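Local coordinates for peptidoglycan-N-acetylmuramic acid deacetylase PdaA (Bacillus subtilis, PDB 1NY1), which removes the acetyl group from N-acetylmuramic acid residues of peptidoglycan, leading to muramic delta-lactam in the spore cortex, and is required for germination, at residues Ile45-Asp50 against Ala194-His199; Tyr138-Arg143 against Gln160-Ser165; Lys41-Tyr46 against Gln219-Lys224. All blocks are in the same frame, centred on the assembly; numbering follows the deposited sequence.

Contact 1: Ile45-Asp50 against Ala194-His199; sequences IYLTFD and AIYLLH
T48 OG1 sits between its backbone N and carbonyl carbon (chi1 77°), which carries the hydroxyl across to Y196 O at 2.6 Å and leaves CG2 beside the backbone N, against I195 CG2. In I45, CG2 stands anti to the backbone N and comes down over one face of the Y196 ring, off towards its rim, as a CH-pi contact 4.1 Å from the ring centroid. Strands 45-50 and 194-198 pair in parallel in the central sheet of the NodB-type fold of polysaccharide deacetylases, a distorted beta/alpha barrel. Y46 N binds A194 O, Y196 N binds Y46 O, L198 N binds T48 O, and D50 N closes the row on L198 O. T48 N and T48 OG1 both donate to Y196 O, so this buried carbonyl is gripped twice by one residue; the bond from T48 N is well bent, N-H...O 134°. On the face that carries I45, L47 and F49, the L47 CD2 methyl packs on Y196 CB at 3.9 Å, and the F49 ring runs alongside L198, its CE2 3.8 Å from L198 CD1. L209 of helix 205-219 covers L47, F49 and L198, while Y196 OH bonds to M186 O. Near the C-terminal part of this pairing lie D50, probably the proton acceptor, and H199, probably the proton donor. R140 forms a salt bridge with D50 OD1, and D170 accepts from H199 N. D50 OD2 lies 3.9 Å from L197 CD2, and D50 CB is 3.7 Å from H199 CE1.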
loop_
_atom_site.group_PDB
_atom_site.type_symbol
_atom_site.label_atom_id
_atom_site.label_comp_id
_atom_site.label_asym_id
_atom_site.label_seq_id
_atom_site.Cartn_x
_atom_site.Cartn_y
_atom_site.Cartn_z
ATOM N N ILE A 45 3.858 -11.040 -6.617
ATOM C CA ILE A 45 4.128 -9.799 -5.903
ATOM C C ILE A 45 2.910 -8.894 -6.078
ATOM O O ILE A 45 2.295 -8.871 -7.145
ATOM C CB ILE A 45 5.382 -9.095 -6.469
ATOM C CG1 ILE A 45 6.639 -9.884 -6.077
ATOM C CG2 ILE A 45 5.466 -7.659 -5.955
ATOM C CD1 ILE A 45 7.900 -9.458 -6.838
ATOM N N TYR A 46 2.558 -8.172 -5.018
ATOM C CA TYR A 46 1.417 -7.255 -5.032
ATOM C C TYR A 46 1.980 -5.856 -4.811
ATOM O O TYR A 46 2.573 -5.584 -3.769
ATOM C CB TYR A 46 0.443 -7.588 -3.893
ATOM C CG TYR A 46 0.104 -9.058 -3.793
ATOM C CD1 TYR A 46 -1.000 -9.589 -4.462
ATOM C CD2 TYR A 46 0.928 -9.932 -3.081
ATOM C CE1 TYR A 46 -1.270 -10.956 -4.426
ATOM C CE2 TYR A 46 0.671 -11.296 -3.040
ATOM C CZ TYR A 46 -0.423 -11.805 -3.714
ATOM O OH TYR A 46 -0.657 -13.159 -3.699
ATOM N N LEU A 47 1.803 -4.971 -5.782
ATOM C CA LEU A 47 2.320 -3.614 -5.644
ATOM C C LEU A 47 1.319 -2.676 -4.978
ATOM O O LEU A 47 0.147 -2.649 -5.351
ATOM C CB LEU A 47 2.699 -3.047 -7.018
ATOM C CG LEU A 47 3.808 -3.784 -7.782
ATOM C CD1 LEU A 47 4.057 -3.100 -9.120
ATOM C CD2 LEU A 47 5.082 -3.792 -6.947
ATOM N N THR A 48 1.778 -1.929 -3.978
ATOM C CA THR A 48 0.929 -0.946 -3.310
ATOM C C THR A 48 1.755 0.331 -3.184
ATOM O O THR A 48 2.993 0.291 -3.137
ATOM C CB THR A 48 0.457 -1.383 -1.888
ATOM O OG1 THR A 48 1.526 -1.229 -0.948
ATOM C CG2 THR A 48 -0.019 -2.830 -1.892
ATOM N N PHE A 49 1.061 1.462 -3.147
ATOM C CA PHE A 49 1.705 2.763 -3.047
ATOM C C PHE A 49 1.029 3.616 -1.975
ATOM O O PHE A 49 -0.156 3.453 -1.707
ATOM C CB PHE A 49 1.605 3.509 -4.386
ATOM C CG PHE A 49 2.171 2.756 -5.563
ATOM C CD1 PHE A 49 1.463 1.714 -6.157
ATOM C CD2 PHE A 49 3.412 3.110 -6.089
ATOM C CE1 PHE A 49 1.988 1.036 -7.266
ATOM C CE2 PHE A 49 3.943 2.443 -7.192
ATOM C CZ PHE A 49 3.229 1.405 -7.780
ATOM N N ASP A 50 1.798 4.503 -1.349
ATOM C CA ASP A 50 1.264 5.432 -0.355
ATOM C C ASP A 50 1.418 6.791 -1.039
ATOM O O ASP A 50 2.511 7.141 -1.488
ATOM C CB ASP A 50 2.086 5.402 0.945
ATOM C CG ASP A 50 1.668 4.287 1.894
ATOM O OD1 ASP A 50 0.833 3.441 1.510
ATOM O OD2 ASP A 50 2.183 4.259 3.039
ATOM N N ALA A 194 5.170 -11.289 -1.636
ATOM C CA ALA A 194 5.541 -9.959 -1.162
ATOM C C ALA A 194 4.529 -8.882 -1.499
ATOM O O ALA A 194 3.974 -8.849 -2.596
ATOM C CB ALA A 194 6.896 -9.554 -1.735
ATOM N N ILE A 195 4.286 -8.010 -0.529
ATOM C CA ILE A 195 3.413 -6.870 -0.733
ATOM C C ILE A 195 4.388 -5.706 -0.607
ATOM O O ILE A 195 4.949 -5.460 0.468
ATOM C CB ILE A 195 2.311 -6.764 0.346
ATOM C CG1 ILE A 195 1.369 -7.974 0.246
ATOM C CG2 ILE A 195 1.532 -5.458 0.162
ATOM C CD1 ILE A 195 0.190 -7.952 1.220
ATOM N N TYR A 196 4.626 -5.030 -1.725
ATOM C CA TYR A 196 5.533 -3.892 -1.769
ATOM C C TYR A 196 4.819 -2.612 -1.398
ATOM O O TYR A 196 3.673 -2.393 -1.790
ATOM C CB TYR A 196 6.103 -3.673 -3.172
ATOM C CG TYR A 196 7.219 -4.593 -3.586
ATOM C CD1 TYR A 196 8.224 -4.143 -4.444
ATOM C CD2 TYR A 196 7.261 -5.911 -3.150
ATOM C CE1 TYR A 196 9.247 -4.989 -4.861
ATOM C CE2 TYR A 196 8.277 -6.764 -3.557
ATOM C CZ TYR A 196 9.265 -6.302 -4.408
ATOM O OH TYR A 196 10.269 -7.155 -4.806
ATOM N N LEU A 197 5.515 -1.771 -0.643
ATOM C CA LEU A 197 5.004 -0.468 -0.259
ATOM C C LEU A 197 5.962 0.498 -0.938
ATOM O O LEU A 197 7.142 0.567 -0.584
ATOM C CB LEU A 197 5.056 -0.270 1.259
ATOM C CG LEU A 197 4.410 0.985 1.863
ATOM C CD1 LEU A 197 4.819 1.098 3.323
ATOM C CD2 LEU A 197 4.837 2.227 1.128
ATOM N N LEU A 198 5.457 1.235 -1.920
ATOM C CA LEU A 198 6.277 2.188 -2.657
ATOM C C LEU A 198 5.702 3.594 -2.572
ATOM O O LEU A 198 4.526 3.778 -2.259
ATOM C CB LEU A 198 6.353 1.791 -4.135
ATOM C CG LEU A 198 6.890 0.405 -4.479
ATOM C CD1 LEU A 198 6.782 0.172 -5.977
ATOM C CD2 LEU A 198 8.334 0.293 -4.015
ATOM N N HIS A 199 6.552 4.579 -2.840
ATOM C CA HIS A 199 6.151 5.981 -2.868
ATOM C C HIS A 199 6.435 6.400 -4.302
ATOM O O HIS A 199 7.147 5.696 -5.017
ATOM C CB HIS A 199 6.979 6.801 -1.875
ATOM C CG HIS A 199 6.751 6.397 -0.453
ATOM N ND1 HIS A 199 5.637 6.790 0.256
ATOM C CD2 HIS A 199 7.418 5.528 0.342
ATOM C CE1 HIS A 199 5.624 6.176 1.426
ATOM N NE2 HIS A 199 6.692 5.403 1.503
#

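Contact 2: Tyr138-Arg143 against Gln160-Ser165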
loop_
_atom_site.group_PDB
_atom_site.type_symbol
_atom_site.label_atom_id
_atom_site.label_comp_id
_atom_site.label_asym_id
_atom_site.label_seq_id
_atom_site.Cartn_x
_atom_site.Cartn_y
_atom_site.Cartn_z
ATOM N N TYR A 138 -10.089 -0.724 1.862
ATOM C CA TYR A 138 -8.735 -1.077 2.276
ATOM C C TYR A 138 -8.138 0.088 3.030
ATOM O O TYR A 138 -8.322 1.242 2.651
ATOM C CB TYR A 138 -7.858 -1.372 1.068
ATOM C CG TYR A 138 -8.285 -2.604 0.332
ATOM C CD1 TYR A 138 -8.317 -3.839 0.979
ATOM C CD2 TYR A 138 -8.691 -2.537 -0.997
ATOM C CE1 TYR A 138 -8.749 -4.980 0.319
ATOM C CE2 TYR A 138 -9.121 -3.674 -1.667
ATOM C CZ TYR A 138 -9.149 -4.891 -1.001
ATOM O OH TYR A 138 -9.588 -6.021 -1.648
ATOM N N LEU A 139 -7.407 -0.216 4.092
ATOM C CA LEU A 139 -6.799 0.826 4.888
ATOM C C LEU A 139 -5.351 0.558 5.222
ATOM O O LEU A 139 -4.940 -0.583 5.425
ATOM C CB LEU A 139 -7.571 0.999 6.197
ATOM C CG LEU A 139 -6.885 1.849 7.274
ATOM C CD1 LEU A 139 -6.741 3.282 6.782
ATOM C CD2 LEU A 139 -7.695 1.803 8.560
ATOM N N ARG A 140 -4.577 1.630 5.265
ATOM C CA ARG A 140 -3.189 1.534 5.659
ATOM C C ARG A 140 -3.048 2.618 6.713
ATOM O O ARG A 140 -3.193 3.806 6.422
ATOM C CB ARG A 140 -2.248 1.790 4.490
ATOM C CG ARG A 140 -0.797 1.671 4.917
ATOM C CD ARG A 140 0.110 1.411 3.746
ATOM N NE ARG A 140 0.052 0.028 3.287
ATOM C CZ ARG A 140 0.464 -0.356 2.083
ATOM N NH1 ARG A 140 0.946 0.549 1.239
ATOM N NH2 ARG A 140 0.418 -1.633 1.735
ATOM N N PRO A 141 -2.806 2.219 7.968
ATOM C CA PRO A 141 -2.661 3.191 9.053
ATOM C C PRO A 141 -1.593 4.248 8.795
ATOM O O PRO A 141 -0.478 3.934 8.372
ATOM C CB PRO A 141 -2.323 2.313 10.250
ATOM C CG PRO A 141 -3.100 1.071 9.969
ATOM C CD PRO A 141 -2.816 0.844 8.496
ATOM N N PRO A 142 -1.923 5.521 9.039
ATOM C CA PRO A 142 -0.941 6.584 8.820
ATOM C C PRO A 142 0.363 6.284 9.568
ATOM O O PRO A 142 0.345 5.964 10.757
ATOM C CB PRO A 142 -1.650 7.819 9.366
ATOM C CG PRO A 142 -3.090 7.536 9.059
ATOM C CD PRO A 142 -3.226 6.078 9.446
ATOM N N ARG A 143 1.483 6.373 8.857
ATOM C CA ARG A 143 2.807 6.131 9.425
ATOM C C ARG A 143 2.967 4.719 9.994
ATOM O O ARG A 143 3.874 4.449 10.787
ATOM C CB ARG A 143 3.100 7.178 10.508
ATOM C CG ARG A 143 4.577 7.500 10.693
ATOM C CD ARG A 143 4.764 8.728 11.582
ATOM N NE ARG A 143 6.170 9.079 11.785
ATOM C CZ ARG A 143 6.990 9.502 10.826
ATOM N NH1 ARG A 143 6.552 9.627 9.580
ATOM N NH2 ARG A 143 8.248 9.811 11.118
ATOM N N GLN A 160 -10.395 -3.398 5.654
ATOM C CA GLN A 160 -9.398 -4.446 5.657
ATOM C C GLN A 160 -8.085 -3.677 5.775
ATOM O O GLN A 160 -7.784 -2.841 4.925
ATOM C CB GLN A 160 -9.435 -5.197 4.329
ATOM C CG GLN A 160 -8.646 -6.474 4.337
ATOM C CD GLN A 160 -9.362 -7.576 5.079
ATOM O OE1 GLN A 160 -8.749 -8.549 5.502
ATOM N NE2 GLN A 160 -10.676 -7.433 5.233
ATOM N N THR A 161 -7.320 -3.930 6.831
ATOM C CA THR A 161 -6.055 -3.228 7.004
ATOM C C THR A 161 -4.946 -3.957 6.260
ATOM O O THR A 161 -4.741 -5.156 6.448
ATOM C CB THR A 161 -5.701 -3.081 8.499
ATOM O OG1 THR A 161 -6.662 -2.221 9.121
ATOM C CG2 THR A 161 -4.309 -2.477 8.674
ATOM N N VAL A 162 -4.237 -3.220 5.409
ATOM C CA VAL A 162 -3.171 -3.784 4.594
ATOM C C VAL A 162 -1.802 -3.226 4.972
ATOM O O VAL A 162 -1.559 -2.023 4.857
ATOM C CB VAL A 162 -3.429 -3.485 3.094
ATOM C CG1 VAL A 162 -2.375 -4.153 2.233
ATOM C CG2 VAL A 162 -4.828 -3.946 2.701
ATOM N N PHE A 163 -0.914 -4.099 5.438
ATOM C CA PHE A 163 0.434 -3.675 5.793
ATOM C C PHE A 163 1.353 -3.965 4.615
ATOM O O PHE A 163 0.935 -3.839 3.464
ATOM C CB PHE A 163 0.898 -4.393 7.062
ATOM C CG PHE A 163 0.170 -3.945 8.295
ATOM C CD1 PHE A 163 0.329 -2.651 8.770
ATOM C CD2 PHE A 163 -0.709 -4.796 8.950
ATOM C CE1 PHE A 163 -0.381 -2.205 9.885
ATOM C CE2 PHE A 163 -1.425 -4.361 10.064
ATOM C CZ PHE A 163 -1.260 -3.065 10.529
ATOM N N TRP A 164 2.597 -4.350 4.879
ATOM C CA TRP A 164 3.518 -4.627 3.785
ATOM C C TRP A 164 4.661 -5.526 4.217
ATOM O O TRP A 164 4.882 -5.738 5.413
ATOM C CB TRP A 164 4.068 -3.313 3.206
ATOM C CG TRP A 164 4.823 -2.470 4.192
ATOM C CD1 TRP A 164 6.173 -2.463 4.410
ATOM C CD2 TRP A 164 4.260 -1.542 5.130
ATOM N NE1 TRP A 164 6.486 -1.587 5.432
ATOM C CE2 TRP A 164 5.330 -1.010 5.890
ATOM C CE3 TRP A 164 2.954 -1.107 5.402
ATOM C CZ2 TRP A 164 5.132 -0.070 6.908
ATOM C CZ3 TRP A 164 2.755 -0.170 6.413
ATOM C CH2 TRP A 164 3.842 0.337 7.155
ATOM N N SER A 165 5.377 -6.066 3.234
ATOM C CA SER A 165 6.503 -6.953 3.507
ATOM C C SER A 165 7.793 -6.425 2.866
ATOM O O SER A 165 8.872 -6.962 3.111
ATOM C CB SER A 165 6.205 -8.360 2.988
ATOM O OG SER A 165 6.238 -8.388 1.574
#
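The R140 guanidinium has W164 CE3 over one face and V162 O at its edge, with the guanidinium and indole planes 76° apart. R140 NE donates to V162 O at 3.0 Å, and this oxygen lies close to the guanidinium plane. R140 NH2 reaches F163 O at 2.9 Å along a more bent path (134°), standing above the plane of that carbonyl rather than on a lone pair. R140 starts with CG anti to the backbone N and bends at chi3 (-77°), which turns the head towards the two successive carbonyls. These two bonds probably help to orient the remaining guanidinium nitrogen, R140 NH1, which hydrogen-bonds T48 OG1 close to D50, the probable catalytic proton acceptor. The F163 ring carries T161 CG2, from its own segment, over one face near the rim, and P141 CD approaches that ring obliquely at 4.1 Å from F163 CE1. P141 CD also rests on T161 CG2 at 3.6 Å. Leading into R140 and V162, strands 138-139 and 160-161 form a short parallel pair joined by a right-handed beta-alpha-beta crossover through helix 148-156, within the deacetylase domain. L139 N bonds to Q160 O and V162 N to L139 O, the latter nearly straight at 2.7 Å. Beyond the pair the backbones diverge, and the arginine side chain spans the widening interval. Y138 OH bonds to D227, while the Y138 ring packs obliquely on Q160 CB and on V162 CG2, its CD1 3.9 Å from the latter.

Contact 3: Lys41-Tyr46 against Gln219-Lys224; sequences KEKTIY and QGYTFK
E42 and K224 meet tip to tip in a salt bridge, K224 NZ to E42 OE1 at 2.9 Å, on the syn side of the carboxylate. T44 OG1 donates to the same oxygen, also at 2.9 Å, from above the carboxylate plane and from the face that NZ uses. The extended lysine chain runs across T44 CG2, which touches K224 CG at 3.7 Å. An alanine at E42 would probably leave T44 OG1 without this acceptor and K224 NZ with one carboxylate fewer, so that its tip is less firmly fixed. The Y221 ring is held between two side chains: K43 CE lies over one face, and I45 CD1 over the opposite face, 3.9 Å from the centroid. I45 CG2 meets F223 CE1 at 3.6 Å, the two side chains running alongside each other. Between these two sets of side chains, strand 44-46 pairs in parallel with strand 222-224, adding that strand to the central sheet of the NodB-type fold. T222 N binds K43 O, I45 N binds T222 O, and K224 N binds I45 O. The segment 219-224 enters from helix 205-219 through a Schellman motif at G220, whose phi is positive (113°). K43 bends at chi3 (84°), bringing NZ to Q219 O at this helix end, 2.9 Å away. One water bridges K43 NZ and Q219 OE1; another donates to K43 O and G220 O and accepts from T222 OG1. Farther out, L216 of helix 205-219 packs on I45, Y221 and F223, and K224 NZ has its second carboxylate in E232 of helix 226-234.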
loop_
_atom_site.group_PDB
_atom_site.type_symbol
_atom_site.label_atom_id
_atom_site.label_comp_id
_atom_site.label_asym_id
_atom_site.label_seq_id
_atom_site.Cartn_x
_atom_site.Cartn_y
_atom_site.Cartn_z
ATOM N N LYS A 41 3.030 -19.216 -1.580
ATOM C CA LYS A 41 3.232 -20.509 -2.233
ATOM C C LYS A 41 3.425 -20.391 -3.746
ATOM O O LYS A 41 3.524 -21.398 -4.451
ATOM C CB LYS A 41 2.052 -21.435 -1.933
ATOM C CG LYS A 41 1.854 -21.724 -0.453
ATOM C CD LYS A 41 0.586 -22.533 -0.212
ATOM C CE LYS A 41 0.295 -22.684 1.277
ATOM N NZ LYS A 41 -1.069 -23.234 1.526
ATOM N N GLU A 42 3.467 -19.161 -4.242
ATOM C CA GLU A 42 3.675 -18.912 -5.664
ATOM C C GLU A 42 4.471 -17.620 -5.810
ATOM O O GLU A 42 4.395 -16.742 -4.944
ATOM C CB GLU A 42 2.335 -18.789 -6.385
ATOM C CG GLU A 42 1.519 -17.580 -5.978
ATOM C CD GLU A 42 0.165 -17.548 -6.652
ATOM O OE1 GLU A 42 -0.442 -16.457 -6.712
ATOM O OE2 GLU A 42 -0.297 -18.617 -7.111
ATOM N N LYS A 43 5.236 -17.510 -6.897
ATOM C CA LYS A 43 6.060 -16.326 -7.157
ATOM C C LYS A 43 5.200 -15.167 -7.643
ATOM O O LYS A 43 5.151 -14.856 -8.835
ATOM C CB LYS A 43 7.148 -16.643 -8.195
ATOM C CG LYS A 43 8.183 -17.647 -7.701
ATOM C CD LYS A 43 9.224 -18.004 -8.764
ATOM C CE LYS A 43 10.373 -17.004 -8.818
ATOM N NZ LYS A 43 11.470 -17.492 -9.710
ATOM N N THR A 44 4.532 -14.534 -6.688
ATOM C CA THR A 44 3.644 -13.418 -6.953
ATOM C C THR A 44 4.006 -12.238 -6.066
ATOM O O THR A 44 4.417 -12.417 -4.921
ATOM C CB THR A 44 2.183 -13.814 -6.671
ATOM O OG1 THR A 44 1.807 -14.880 -7.551
ATOM C CG2 THR A 44 1.249 -12.628 -6.873
ATOM N N ILE A 45 3.858 -11.040 -6.617
ATOM C CA ILE A 45 4.128 -9.799 -5.903
ATOM C C ILE A 45 2.910 -8.894 -6.078
ATOM O O ILE A 45 2.295 -8.871 -7.145
ATOM C CB ILE A 45 5.382 -9.095 -6.469
ATOM C CG1 ILE A 45 6.639 -9.884 -6.077
ATOM C CG2 ILE A 45 5.466 -7.659 -5.955
ATOM C CD1 ILE A 45 7.900 -9.458 -6.838
ATOM N N TYR A 46 2.558 -8.172 -5.018
ATOM C CA TYR A 46 1.417 -7.255 -5.032
ATOM C C TYR A 46 1.980 -5.856 -4.811
ATOM O O TYR A 46 2.573 -5.584 -3.769
ATOM C CB TYR A 46 0.443 -7.588 -3.893
ATOM C CG TYR A 46 0.104 -9.058 -3.793
ATOM C CD1 TYR A 46 -1.000 -9.589 -4.462
ATOM C CD2 TYR A 46 0.928 -9.932 -3.081
ATOM C CE1 TYR A 46 -1.270 -10.956 -4.426
ATOM C CE2 TYR A 46 0.671 -11.296 -3.040
ATOM C CZ TYR A 46 -0.423 -11.805 -3.714
ATOM O OH TYR A 46 -0.657 -13.159 -3.699
ATOM N N GLN A 219 12.266 -13.230 -14.156
ATOM C CA GLN A 219 12.625 -14.222 -13.143
ATOM C C GLN A 219 11.506 -15.230 -12.917
ATOM O O GLN A 219 11.728 -16.292 -12.338
ATOM C CB GLN A 219 12.939 -13.550 -11.806
ATOM C CG GLN A 219 14.256 -12.815 -11.751
ATOM C CD GLN A 219 14.513 -12.228 -10.375
ATOM O OE1 GLN A 219 14.347 -12.908 -9.359
ATOM N NE2 GLN A 219 14.926 -10.965 -10.335
ATOM N N GLY A 220 10.297 -14.887 -13.350
ATOM C CA GLY A 220 9.181 -15.796 -13.173
ATOM C C GLY A 220 8.120 -15.305 -12.206
ATOM O O GLY A 220 7.247 -16.072 -11.800
ATOM N N TYR A 221 8.197 -14.031 -11.827
ATOM C CA TYR A 221 7.222 -13.435 -10.914
ATOM C C TYR A 221 6.015 -12.914 -11.676
ATOM O O TYR A 221 6.131 -12.452 -12.815
ATOM C CB TYR A 221 7.835 -12.257 -10.142
ATOM C CG TYR A 221 8.595 -12.635 -8.893
ATOM C CD1 TYR A 221 7.928 -12.923 -7.706
ATOM C CD2 TYR A 221 9.988 -12.708 -8.902
ATOM C CE1 TYR A 221 8.630 -13.277 -6.554
ATOM C CE2 TYR A 221 10.698 -13.063 -7.756
ATOM C CZ TYR A 221 10.013 -13.346 -6.588
ATOM O OH TYR A 221 10.712 -13.718 -5.462
ATOM N N THR A 222 4.860 -12.994 -11.027
ATOM C CA THR A 222 3.601 -12.504 -11.578
ATOM C C THR A 222 3.118 -11.433 -10.599
ATOM O O THR A 222 3.232 -11.609 -9.386
ATOM C CB THR A 222 2.536 -13.626 -11.657
ATOM O OG1 THR A 222 2.896 -14.554 -12.689
ATOM C CG2 THR A 222 1.158 -13.046 -11.961
ATOM N N PHE A 223 2.597 -10.330 -11.127
ATOM C CA PHE A 223 2.096 -9.234 -10.297
ATOM C C PHE A 223 0.576 -9.258 -10.225
ATOM O O PHE A 223 -0.099 -9.233 -11.253
ATOM C CB PHE A 223 2.555 -7.890 -10.868
ATOM C CG PHE A 223 4.029 -7.655 -10.741
ATOM C CD1 PHE A 223 4.555 -7.050 -9.600
ATOM C CD2 PHE A 223 4.902 -8.079 -11.741
ATOM C CE1 PHE A 223 5.929 -6.871 -9.459
ATOM C CE2 PHE A 223 6.277 -7.906 -11.607
ATOM C CZ PHE A 223 6.795 -7.301 -10.463
ATOM N N LYS A 224 0.042 -9.314 -9.010
ATOM C CA LYS A 224 -1.405 -9.331 -8.817
ATOM C C LYS A 224 -1.813 -8.165 -7.921
ATOM O O LYS A 224 -0.966 -7.530 -7.297
ATOM C CB LYS A 224 -1.840 -10.660 -8.193
ATOM C CG LYS A 224 -1.597 -11.870 -9.090
ATOM C CD LYS A 224 -2.115 -13.149 -8.446
ATOM C CE LYS A 224 -1.908 -14.359 -9.355
ATOM N NZ LYS A 224 -2.350 -15.621 -8.703
HETATM O O HOH W 1 4.520 -16.631 -11.229
HETATM O O HOH W 2 13.843 -15.706 -9.205
#

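Overall arrangement
Contacts 1 and 3 share I45 and Y46 and belong to one parallel sheet: strand 44-51 pairs with both 194-198 and 222-224, and their centres are about 13 Å apart. Contact 2 belongs to a separate two-strand parallel sheet, its centre about 11 Å from that of contact 1 and 20 Å from that of contact 3. Along the chain it is nested inside the loops that the other two close. It meets contact 1: S165 N probably bonds to I195 O, and W164 packs on L197. Contact 1 holds D50 and H199, and R140 of contact 2 reaches D50 and T48, so both adjoin the probable catalytic centre; contact 3 lies away from it, beside helices 205-219 and 226-234.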